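Local structure of CS6 fimbrial subunit B, CS6 fimbrial subunit A (4B9G) at residues 39-44 against 52-57. The protein forms a subunit of the CS6 fimbriae of enterotoxigenic Escherichia coli, which probably help the bacteria adhere to host cells, and is complemented here by a fused CssA donor strand. Numbering follows the deposited sequence.
Sequences YTVEMT and VKIVPT
V41 and M43 face I54 and V52 across the interior of a beta sandwich, consistent with the immunoglobulin-like fold of fimbrial subunits completed by a donor strand; both segments belong to the CssB part of the engineered fusion. The axes of segments 39-44 and 52-56 come within 11.2 Å and run nearly antiparallel, at 164°. That spacing is far beyond the reach of backbone pairing, so the two strands meet through side chains of opposing layers. Their backbones are paired with other strands: 39-44 lies between strands 21-28 and 108-119, while strand 51-56 pairs with 128-142.

The packing is entirely apolar. V41 and I54 point at each other tip to tip, with V41 CG1 and I54 CD1 4.2 Å apart. I54 is extended, CG1 anti to the backbone N (chi1 177°) and chi2 also near anti, which carries CD1 toward the facing strand. There the same methyl meets M43 CE at 4.2 Å, so one carbon of I54 touches two residues of the facing strand. F111 of strand 108-119 packs beside both M43 and I54, and L134 adjoins V41.

M43 approaches differently. Its chain is straight at chi2 and bends at chi3 (69°), turning the terminal methyl across the end of I54, while the sulfur lies by V52. All four residues are buried, and the 159 Å² they and their neighbours bury between the segments is modest. The thioether contact with V52 is made between M43 SD and V52 CG1, at 4.2 Å.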
ATOM      1  N   TYR A  39       7.856   0.695  -1.803  1.00  5.33           N
ATOM      2  CA  TYR A  39       7.333   0.032  -2.987  1.00  5.51           C
ATOM      3  C   TYR A  39       6.318   0.976  -3.619  1.00  5.12           C
ATOM      4  O   TYR A  39       5.864   1.930  -2.970  1.00  5.48           O
ATOM      5  CB  TYR A  39       6.746  -1.356  -2.678  1.00  5.72           C
ATOM      6  CG  TYR A  39       5.500  -1.410  -1.819  1.00  5.46           C
ATOM      7  CD1 TYR A  39       4.244  -1.224  -2.368  1.00  5.70           C
ATOM      8  CD2 TYR A  39       5.579  -1.685  -0.461  1.00  5.49           C
ATOM      9  CE1 TYR A  39       3.088  -1.334  -1.591  1.00  6.39           C
ATOM     10  CE2 TYR A  39       4.435  -1.790   0.332  1.00  5.72           C
ATOM     11  CZ  TYR A  39       3.186  -1.628  -0.243  1.00  5.75           C
ATOM     12  OH  TYR A  39       2.021  -1.749   0.479  1.00  5.96           O
ATOM     13  N   THR A  40       5.958   0.701  -4.862  1.00  5.03           N
ATOM     14  CA  THR A  40       4.895   1.462  -5.522  1.00  5.32           C
ATOM     15  C   THR A  40       3.846   0.472  -6.048  1.00  5.46           C
ATOM     16  O   THR A  40       4.075  -0.758  -6.133  1.00  5.83           O
ATOM     17  CB  THR A  40       5.455   2.353  -6.568  1.00  6.94           C
ATOM     18  OG1 THR A  40       6.262   3.421  -6.092  1.00 12.49           O
ATOM     19  CG2 THR A  40       5.953   1.669  -7.666  1.00  4.75           C
ATOM     20  N   VAL A  41       2.683   1.020  -6.354  1.00  5.43           N
ATOM     21  CA  VAL A  41       1.515   0.271  -6.803  1.00  6.05           C
ATOM     22  C   VAL A  41       0.969   0.981  -8.039  1.00  5.98           C
ATOM     23  O   VAL A  41       0.812   2.217  -8.031  1.00  7.02           O
ATOM     24  CB  VAL A  41       0.414   0.259  -5.723  1.00  6.33           C
ATOM     25  CG1 VAL A  41      -0.777  -0.594  -6.170  1.00  6.78           C
ATOM     26  CG2 VAL A  41       0.972  -0.211  -4.384  1.00  6.61           C
ATOM     27  N   GLU A  42       0.672   0.222  -9.092  1.00  5.94           N
ATOM     28  CA  GLU A  42       0.064   0.774 -10.306  1.00  7.02           C
ATOM     29  C   GLU A  42      -1.173  -0.033 -10.634  1.00  6.87           C
ATOM     30  O   GLU A  42      -1.165  -1.262 -10.530  1.00  7.26           O
ATOM     31  CB  GLU A  42       1.064   0.790 -11.474  1.00  7.90           C
ATOM     32  CG  GLU A  42       2.360   1.530 -11.105  1.00  9.48           C
ATOM     33  CD  GLU A  42       3.226   1.947 -12.284  1.00 11.60           C
ATOM     34  OE1 GLU A  42       3.026   1.457 -13.404  1.00 17.16           O
ATOM     35  OE2 GLU A  42       4.139   2.764 -12.085  1.00 12.22           O
ATOM     36  N   MET A  43      -2.249   0.641 -11.029  1.00  7.12           N
ATOM     37  CA  MET A  43      -3.485  -0.048 -11.403  1.00 10.01           C
ATOM     38  C   MET A  43      -4.266   0.740 -12.440  1.00 11.69           C
ATOM     39  O   MET A  43      -4.197   1.950 -12.500  1.00 12.75           O
ATOM     40  CB  MET A  43      -4.380  -0.315 -10.199  1.00 11.33           C
ATOM     41  CG  MET A  43      -4.953   0.949  -9.540  1.00 10.15           C
ATOM     42  SD  MET A  43      -6.004   0.652  -8.046  1.00  9.76           S
ATOM     43  CE  MET A  43      -4.813   0.088  -6.829  1.00 10.27           C
ATOM     44  N   THR A  44      -4.996   0.053 -13.297  1.00 16.10           N
ATOM     45  CA  THR A  44      -5.990   0.756 -14.140  1.00 14.39           C
ATOM     46  C   THR A  44      -7.352   0.263 -13.696  1.00 14.70           C
ATOM     47  O   THR A  44      -7.550  -0.885 -13.462  1.00 17.30           O
ATOM     48  CB  THR A  44      -5.782   0.587 -15.686  1.00 16.30           C
ATOM     49  OG1 THR A  44      -4.531   1.157 -16.069  1.00 15.45           O
ATOM     50  CG2 THR A  44      -6.877   1.285 -16.496  1.00 19.49           C
ATOM     51  N   VAL A  52     -12.301   2.517  -4.937  1.00  6.41           N
ATOM     52  CA  VAL A  52     -11.171   1.698  -4.532  1.00  6.47           C
ATOM     53  C   VAL A  52     -10.826   1.956  -3.073  1.00  6.00           C
ATOM     54  O   VAL A  52     -10.820   3.096  -2.638  1.00  6.91           O
ATOM     55  CB  VAL A  52      -9.921   2.018  -5.411  1.00  7.00           C
ATOM     56  CG1 VAL A  52      -8.651   1.366  -4.857  1.00  8.85           C
ATOM     57  CG2 VAL A  52     -10.182   1.594  -6.856  1.00  8.04           C
ATOM     58  N   LYS A  53     -10.483   0.944  -2.320  1.00  6.15           N
ATOM     59  CA  LYS A  53      -9.819   0.925  -1.035  1.00  6.03           C
ATOM     60  C   LYS A  53      -8.428   0.357  -1.219  1.00  6.28           C
ATOM     61  O   LYS A  53      -8.267  -0.671  -1.883  1.00  6.12           O
ATOM     62  CB  LYS A  53     -10.567   0.098  -0.024  1.00  7.85           C
ATOM     63  CG  LYS A  53     -10.034  -0.044   1.319  1.00  8.83           C
ATOM     64  CD  LYS A  53     -10.853  -0.870   2.243  1.00 14.51           C
ATOM     65  CE  LYS A  53     -10.399  -0.924   3.607  1.00 26.09           C
ATOM     66  NZ  LYS A  53     -11.271  -1.844   4.364  1.00 31.04           N
ATOM     67  N   ILE A  54      -7.439   1.011  -0.618  1.00  5.15           N
ATOM     68  CA  ILE A  54      -6.057   0.533  -0.674  1.00  5.48           C
ATOM     69  C   ILE A  54      -5.409   0.819   0.679  1.00  5.42           C
ATOM     70  O   ILE A  54      -5.187   1.979   1.034  1.00  6.26           O
ATOM     71  CB  ILE A  54      -5.298   1.139  -1.889  1.00  5.59           C
ATOM     72  CG1 ILE A  54      -3.847   0.682  -1.872  1.00  5.76           C
ATOM     73  CG2 ILE A  54      -5.415   2.669  -1.970  1.00  6.53           C
ATOM     74  CD1 ILE A  54      -3.090   1.026  -3.125  1.00  7.12           C
ATOM     75  N   VAL A  55      -5.143  -0.180   1.465  1.00  6.30           N
ATOM     76  CA  VAL A  55      -4.737  -0.126   2.830  1.00  6.86           C
ATOM     77  C   VAL A  55      -3.821  -1.302   3.207  1.00  7.33           C
ATOM     78  O   VAL A  55      -4.110  -2.420   2.834  1.00  8.12           O
ATOM     79  CB  VAL A  55      -5.980  -0.010   3.767  1.00 10.75           C
ATOM     80  CG1 VAL A  55      -6.727  -1.218   3.734  1.00 12.69           C
ATOM     81  CG2 VAL A  55      -5.628   0.236   5.132  1.00 14.40           C
ATOM     82  N   PRO A  56      -2.695  -1.035   3.910  1.00  6.85           N
ATOM     83  CA  PRO A  56      -1.913  -2.193   4.355  1.00  8.32           C
ATOM     84  C   PRO A  56      -2.765  -3.134   5.184  1.00  9.31           C
ATOM     85  O   PRO A  56      -3.603  -2.705   5.978  1.00 11.11           O
ATOM     86  CB  PRO A  56      -0.815  -1.545   5.205  1.00  7.62           C
ATOM     87  CG  PRO A  56      -0.712  -0.119   4.650  1.00  8.66           C
ATOM     88  CD  PRO A  56      -2.120   0.248   4.350  1.00  7.50           C
ATOM     89  N   THR A  57      -2.542  -4.399   5.045  1.00 11.98           N
ATOM     90  CA  THR A  57      -3.103  -5.410   5.857  1.00 16.35           C
ATOM     91  C   THR A  57      -2.672  -5.239   7.293  1.00 16.81           C
ATOM     92  O   THR A  57      -1.571  -4.823   7.604  1.00 20.13           O
ATOM     93  CB  THR A  57      -2.802  -6.723   5.193  1.00 18.02           C
ATOM     94  OG1 THR A  57      -3.106  -6.551   3.779  1.00 19.72           O
ATOM     95  CG2 THR A  57      -3.626  -7.730   5.715  1.00 21.99           C
TER